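Local coordinates for hypothetical conserved protein TTC0263 (Thermus thermophilus, PDB 2PL2), which is of unknown function but belongs to the tetratricopeptide repeat family, all-helical proteins whose stacked helix pairs often serve as protein-binding scaffolds, at residues A[14-19]-A[46-51]; A[26-31]-A[42-47]. All coordinates share one frame; numbering follows the deposited sequence.

Contact 1: A[14-19]-A[46-51]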
loop_
_atom_site.group_PDB
_atom_site.type_symbol
_atom_site.label_atom_id
_atom_site.label_comp_id
_atom_site.label_asym_id
_atom_site.label_seq_id
_atom_site.Cartn_x
_atom_site.Cartn_y
_atom_site.Cartn_z
ATOM N N GLN A 14 -15.549 -6.734 -8.408
ATOM C CA GLN A 14 -15.834 -7.459 -7.172
ATOM C C GLN A 14 -14.524 -7.733 -6.435
ATOM O O GLN A 14 -14.379 -7.377 -5.265
ATOM C CB GLN A 14 -16.600 -8.749 -7.507
ATOM C CG GLN A 14 -17.869 -8.440 -8.318
ATOM C CD GLN A 14 -18.671 -9.655 -8.748
ATOM O OE1 GLN A 14 -18.126 -10.726 -9.012
ATOM N NE2 GLN A 14 -19.983 -9.475 -8.857
ATOM N N LEU A 15 -13.557 -8.323 -7.131
ATOM C CA LEU A 15 -12.257 -8.620 -6.531
ATOM C C LEU A 15 -11.590 -7.357 -6.034
ATOM O O LEU A 15 -10.868 -7.392 -5.037
ATOM C CB LEU A 15 -11.337 -9.315 -7.543
ATOM C CG LEU A 15 -11.604 -10.807 -7.762
ATOM C CD1 LEU A 15 -10.865 -11.285 -8.980
ATOM C CD2 LEU A 15 -11.162 -11.596 -6.542
ATOM N N TYR A 16 -11.812 -6.243 -6.727
ATOM C CA TYR A 16 -11.189 -5.004 -6.297
ATOM C C TYR A 16 -11.762 -4.652 -4.938
ATOM O O TYR A 16 -11.026 -4.321 -4.023
ATOM C CB TYR A 16 -11.447 -3.861 -7.298
ATOM C CG TYR A 16 -10.896 -2.519 -6.837
ATOM C CD1 TYR A 16 -9.571 -2.156 -7.076
ATOM C CD2 TYR A 16 -11.680 -1.650 -6.091
ATOM C CE1 TYR A 16 -9.046 -0.951 -6.576
ATOM C CE2 TYR A 16 -11.168 -0.455 -5.587
ATOM C CZ TYR A 16 -9.856 -0.115 -5.827
ATOM O OH TYR A 16 -9.363 1.049 -5.286
ATOM N N ALA A 17 -13.087 -4.733 -4.812
ATOM C CA ALA A 17 -13.774 -4.427 -3.551
ATOM C C ALA A 17 -13.345 -5.401 -2.458
ATOM O O ALA A 17 -13.441 -5.092 -1.269
ATOM C CB ALA A 17 -15.295 -4.494 -3.732
ATOM N N LEU A 18 -12.887 -6.582 -2.864
ATOM C CA LEU A 18 -12.424 -7.576 -1.905
ATOM C C LEU A 18 -10.954 -7.349 -1.532
ATOM O O LEU A 18 -10.400 -8.050 -0.692
ATOM C CB LEU A 18 -12.625 -8.995 -2.457
ATOM C CG LEU A 18 -14.087 -9.358 -2.733
ATOM C CD1 LEU A 18 -14.218 -10.811 -3.059
ATOM C CD2 LEU A 18 -14.928 -9.026 -1.494
ATOM N N GLY A 19 -10.322 -6.356 -2.155
ATOM C CA GLY A 19 -8.930 -6.057 -1.844
ATOM C C GLY A 19 -7.877 -6.894 -2.560
ATOM O O GLY A 19 -6.682 -6.784 -2.262
ATOM N N ALA A 46 -6.593 1.691 -13.802
ATOM C CA ALA A 46 -5.774 2.725 -13.194
ATOM C C ALA A 46 -5.878 2.685 -11.669
ATOM O O ALA A 46 -4.873 2.804 -10.975
ATOM C CB ALA A 46 -6.196 4.099 -13.714
ATOM N N ARG A 47 -7.097 2.537 -11.154
ATOM C CA ARG A 47 -7.312 2.489 -9.711
ATOM C C ARG A 47 -6.522 1.338 -9.118
ATOM O O ARG A 47 -5.867 1.481 -8.083
ATOM C CB ARG A 47 -8.794 2.319 -9.378
ATOM C CG ARG A 47 -9.592 3.609 -9.379
ATOM C CD ARG A 47 -10.957 3.397 -8.750
ATOM N NE ARG A 47 -10.928 3.415 -7.285
ATOM C CZ ARG A 47 -11.971 3.118 -6.513
ATOM N NH1 ARG A 47 -13.127 2.775 -7.068
ATOM N NH2 ARG A 47 -11.865 3.162 -5.189
ATOM N N THR A 48 -6.580 0.196 -9.786
ATOM C CA THR A 48 -5.859 -0.979 -9.331
ATOM C C THR A 48 -4.338 -0.767 -9.404
ATOM O O THR A 48 -3.601 -1.263 -8.553
ATOM C CB THR A 48 -6.251 -2.192 -10.165
ATOM O OG1 THR A 48 -7.682 -2.268 -10.240
ATOM C CG2 THR A 48 -5.707 -3.466 -9.530
ATOM N N GLN A 49 -3.880 -0.017 -10.404
ATOM C CA GLN A 49 -2.458 0.264 -10.562
ATOM C C GLN A 49 -1.936 1.129 -9.418
ATOM O O GLN A 49 -0.815 0.942 -8.947
ATOM C CB GLN A 49 -2.202 0.962 -11.903
ATOM C CG GLN A 49 -2.542 0.101 -13.123
ATOM C CD GLN A 49 -2.289 0.804 -14.438
ATOM O OE1 GLN A 49 -2.740 1.930 -14.642
ATOM N NE2 GLN A 49 -1.577 0.140 -15.345
ATOM N N LEU A 50 -2.746 2.088 -8.975
ATOM C CA LEU A 50 -2.343 2.960 -7.873
ATOM C C LEU A 50 -2.145 2.092 -6.627
ATOM O O LEU A 50 -1.172 2.255 -5.897
ATOM C CB LEU A 50 -3.417 4.024 -7.610
ATOM C CG LEU A 50 -3.579 5.196 -8.591
ATOM C CD1 LEU A 50 -4.957 5.817 -8.425
ATOM C CD2 LEU A 50 -2.488 6.235 -8.352
ATOM N N LYS A 51 -3.075 1.164 -6.401
ATOM C CA LYS A 51 -3.015 0.256 -5.260
ATOM C C LYS A 51 -1.772 -0.623 -5.341
ATOM O O LYS A 51 -1.130 -0.890 -4.334
ATOM C CB LYS A 51 -4.273 -0.626 -5.207
ATOM C CG LYS A 51 -5.523 0.105 -4.761
ATOM C CD LYS A 51 -5.397 0.565 -3.304
ATOM C CE LYS A 51 -6.403 1.666 -2.954
ATOM N NZ LYS A 51 -7.829 1.288 -3.203
#

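Contact 2: A[26-31]-A[42-47]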
loop_
_atom_site.group_PDB
_atom_site.type_symbol
_atom_site.label_atom_id
_atom_site.label_comp_id
_atom_site.label_asym_id
_atom_site.label_seq_id
_atom_site.Cartn_x
_atom_site.Cartn_y
_atom_site.Cartn_z
ATOM N N THR A 26 -5.321 -8.178 -13.679
ATOM C CA THR A 26 -5.382 -9.096 -14.804
ATOM C C THR A 26 -6.765 -9.167 -15.448
ATOM O O THR A 26 -6.887 -9.304 -16.670
ATOM C CB THR A 26 -4.923 -10.520 -14.384
ATOM O OG1 THR A 26 -5.894 -11.108 -13.516
ATOM C CG2 THR A 26 -3.586 -10.458 -13.659
ATOM N N LEU A 27 -7.813 -9.067 -14.638
ATOM C CA LEU A 27 -9.172 -9.112 -15.171
ATOM C C LEU A 27 -9.483 -7.845 -15.956
ATOM O O LEU A 27 -10.124 -7.896 -16.996
ATOM C CB LEU A 27 -10.189 -9.286 -14.044
ATOM C CG LEU A 27 -10.242 -10.688 -13.427
ATOM C CD1 LEU A 27 -11.033 -10.633 -12.131
ATOM C CD2 LEU A 27 -10.872 -11.669 -14.402
ATOM N N PHE A 28 -9.023 -6.706 -15.444
ATOM C CA PHE A 28 -9.243 -5.423 -16.102
ATOM C C PHE A 28 -8.458 -5.339 -17.414
ATOM O O PHE A 28 -8.810 -4.573 -18.318
ATOM C CB PHE A 28 -8.844 -4.263 -15.173
ATOM C CG PHE A 28 -9.721 -4.132 -13.958
ATOM C CD1 PHE A 28 -11.096 -4.358 -14.048
ATOM C CD2 PHE A 28 -9.181 -3.786 -12.724
ATOM C CE1 PHE A 28 -11.908 -4.246 -12.930
ATOM C CE2 PHE A 28 -9.992 -3.673 -11.608
ATOM C CZ PHE A 28 -11.355 -3.903 -11.711
ATOM N N GLU A 29 -7.385 -6.121 -17.508
ATOM C CA GLU A 29 -6.584 -6.138 -18.713
ATOM C C GLU A 29 -7.358 -6.937 -19.757
ATOM O O GLU A 29 -7.461 -6.525 -20.912
ATOM C CB GLU A 29 -5.201 -6.720 -18.410
ATOM C CG GLU A 29 -4.449 -5.835 -17.425
ATOM C CD GLU A 29 -3.123 -6.395 -16.946
ATOM O OE1 GLU A 29 -3.030 -7.623 -16.713
ATOM O OE2 GLU A 29 -2.177 -5.594 -16.771
ATOM N N ARG A 30 -7.947 -8.054 -19.340
ATOM C CA ARG A 30 -8.744 -8.866 -20.255
ATOM C C ARG A 30 -9.963 -8.061 -20.716
ATOM O O ARG A 30 -10.503 -8.293 -21.793
ATOM C CB ARG A 30 -9.212 -10.145 -19.559
ATOM C CG ARG A 30 -8.126 -11.196 -19.377
ATOM C CD ARG A 30 -8.579 -12.310 -18.435
ATOM N NE ARG A 30 -9.899 -12.821 -18.801
ATOM C CZ ARG A 30 -10.594 -13.696 -18.077
ATOM N NH1 ARG A 30 -10.093 -14.168 -16.937
ATOM N NH2 ARG A 30 -11.796 -14.088 -18.488
ATOM N N ALA A 31 -10.384 -7.118 -19.880
ATOM C CA ALA A 31 -11.531 -6.269 -20.164
ATOM C C ALA A 31 -11.165 -5.321 -21.285
ATOM O O ALA A 31 -11.994 -4.979 -22.127
ATOM C CB ALA A 31 -11.921 -5.477 -18.913
ATOM N N LEU A 42 -10.450 1.231 -18.073
ATOM C CA LEU A 42 -9.220 2.018 -17.880
ATOM C C LEU A 42 -9.219 2.684 -16.519
ATOM O O LEU A 42 -8.179 2.853 -15.884
ATOM C CB LEU A 42 -9.098 3.124 -18.936
ATOM C CG LEU A 42 -8.632 2.860 -20.365
ATOM C CD1 LEU A 42 -8.750 4.155 -21.179
ATOM C CD2 LEU A 42 -7.190 2.373 -20.358
ATOM N N TYR A 43 -10.402 3.116 -16.106
ATOM C CA TYR A 43 -10.568 3.759 -14.811
ATOM C C TYR A 43 -10.221 2.746 -13.717
ATOM O O TYR A 43 -9.367 3.007 -12.869
ATOM C CB TYR A 43 -12.018 4.230 -14.627
ATOM C CG TYR A 43 -12.406 4.438 -13.172
ATOM C CD1 TYR A 43 -11.921 5.522 -12.444
ATOM C CD2 TYR A 43 -13.255 3.539 -12.529
ATOM C CE1 TYR A 43 -12.277 5.710 -11.107
ATOM C CE2 TYR A 43 -13.610 3.708 -11.200
ATOM C CZ TYR A 43 -13.123 4.797 -10.491
ATOM O OH TYR A 43 -13.488 4.958 -9.169
ATOM N N TRP A 44 -10.887 1.594 -13.749
ATOM C CA TRP A 44 -10.650 0.561 -12.750
ATOM C C TRP A 44 -9.218 0.055 -12.815
ATOM O O TRP A 44 -8.587 -0.165 -11.780
ATOM C CB TRP A 44 -11.633 -0.588 -12.926
ATOM C CG TRP A 44 -12.968 -0.274 -12.352
ATOM C CD1 TRP A 44 -14.137 -0.084 -13.032
ATOM C CD2 TRP A 44 -13.273 -0.066 -10.965
ATOM N NE1 TRP A 44 -15.151 0.232 -12.153
ATOM C CE2 TRP A 44 -14.646 0.252 -10.884
ATOM C CE3 TRP A 44 -12.516 -0.114 -9.792
ATOM C CZ2 TRP A 44 -15.276 0.521 -9.665
ATOM C CZ3 TRP A 44 -13.146 0.158 -8.580
ATOM C CH2 TRP A 44 -14.510 0.472 -8.527
ATOM N N LEU A 45 -8.713 -0.119 -14.032
ATOM C CA LEU A 45 -7.344 -0.564 -14.237
ATOM C C LEU A 45 -6.411 0.406 -13.528
ATOM O O LEU A 45 -5.542 0.000 -12.759
ATOM C CB LEU A 45 -7.004 -0.584 -15.728
ATOM C CG LEU A 45 -5.523 -0.827 -16.033
ATOM C CD1 LEU A 45 -5.164 -2.267 -15.713
ATOM C CD2 LEU A 45 -5.237 -0.516 -17.496
ATOM N N ALA A 46 -6.593 1.691 -13.802
ATOM C CA ALA A 46 -5.774 2.725 -13.194
ATOM C C ALA A 46 -5.878 2.685 -11.669
ATOM O O ALA A 46 -4.873 2.804 -10.975
ATOM C CB ALA A 46 -6.196 4.099 -13.714
ATOM N N ARG A 47 -7.097 2.537 -11.154
ATOM C CA ARG A 47 -7.312 2.489 -9.711
ATOM C C ARG A 47 -6.522 1.338 -9.118
ATOM O O ARG A 47 -5.867 1.481 -8.083
ATOM C CB ARG A 47 -8.794 2.319 -9.378
ATOM C CG ARG A 47 -9.592 3.609 -9.379
ATOM C CD ARG A 47 -10.957 3.397 -8.750
ATOM N NE ARG A 47 -10.928 3.415 -7.285
ATOM C CZ ARG A 47 -11.971 3.118 -6.513
ATOM N NH1 ARG A 47 -13.127 2.775 -7.068
ATOM N NH2 ARG A 47 -11.865 3.162 -5.189
#

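Contact 1: A[14-19]-A[46-51]
Tyr16 holds its CG anti to the backbone N (chi1 176°), and this sends the ring across toward helix 39-51. There Lys51 curls back to meet it: bends at chi2 (-66°) and chi4 fold the chain over, so that NZ donates a hydrogen bond to Tyr16 OH at 2.6 Å. The lysine and tyrosine side chains cross at about a right angle. One turn earlier, Arg47, bent at chi3, turns a face of its guanidinium to the same phenol. Tyr16 CE2 lies 3.7 Å above that plane, offset toward its rim, with the ring and guanidinium planes 57° apart. Arg47 NH2 is 3.3 Å from Tyr16 OH, but at too poor an angle for a hydrogen bond. Nearer the root of the ring, Thr48 OG1 comes to 3.7 Å from Tyr16 CD1; its own hydrogen bond goes to the carbonyl O of Trp44, within its helix. Tyr21, from helix 21-32, also brings its ring against that of Tyr16. With one cationic group bonded to the phenol oxygen and a second close by, the pKa of the phenol would tend to be lowered, though the exposure of Lys51 to solvent probably keeps the effect modest.

Contact 2: A[26-31]-A[42-47]
Phe28 lays one face of its ring over the CB of Trp44, a CH-pi contact. That carbon sits over the middle of the ring, 3.6 Å from the centroid, and the nearest ring atom, Phe28 CZ, is 3.5 Å from Trp44 CB. The ring is brought there by a first torsion that puts Phe28 CG anti to the carbonyl carbon (chi1 -66°). The indole itself takes little part in the overlap: the planes of the phenyl and the five-membered ring are only 22° from parallel, but the rings are slid apart, with centroids 5.4 Å from each other. At the root of the phenylalanine, its CB packs 4.2 Å from Leu45 CB. To the side, Glu29 meets the same leucine through its aliphatic CG, 4.0 Å from Leu45 CD1, as the two side chains cross at about a right angle. Behind these groups the segments 26-31 and 42-47, on helices 21-32 and 39-51, run nearly antiparallel (155°), their axes approaching to 9.2 Å, the neighbouring-helix packing on which tetratricopeptide repeat proteins are built. The indole is flanked from further round. Tyr43, the preceding residue, puts CE2 3.6 Å above the indole plane, over its centre. Arg47 in turn lays its CG over a face of the Tyr43 ring, offset toward the rim. From helix 6-17, Val13 packs on Trp44 and Tyr16 meets the indole edge-to-face. Leu45 is backed by Leu25 and Leu32 of helix 21-32 and by Asn61 of helix 55-68.

In the fold
The two contacts lie on the same side of the chain's centre, their own centres about 9 Å apart, and both draw on helix 39-51, sharing Ala46 and Arg47. Along the chain the order is 14-19, then 26-31, then the overlapping segments 42-47 and 46-51 on helix 39-51. Helices 6-17 and 21-32 follow each other directly, so two consecutive helices converge on the third. Contact 2 takes the earlier part of helix 39-51 and contact 1 its C-terminal end. They meet where Tyr16 of contact 1 reaches Trp44 of contact 2. The result is one continuous three-helix packing unit at the N-terminal end of the tetratricopeptide repeat array.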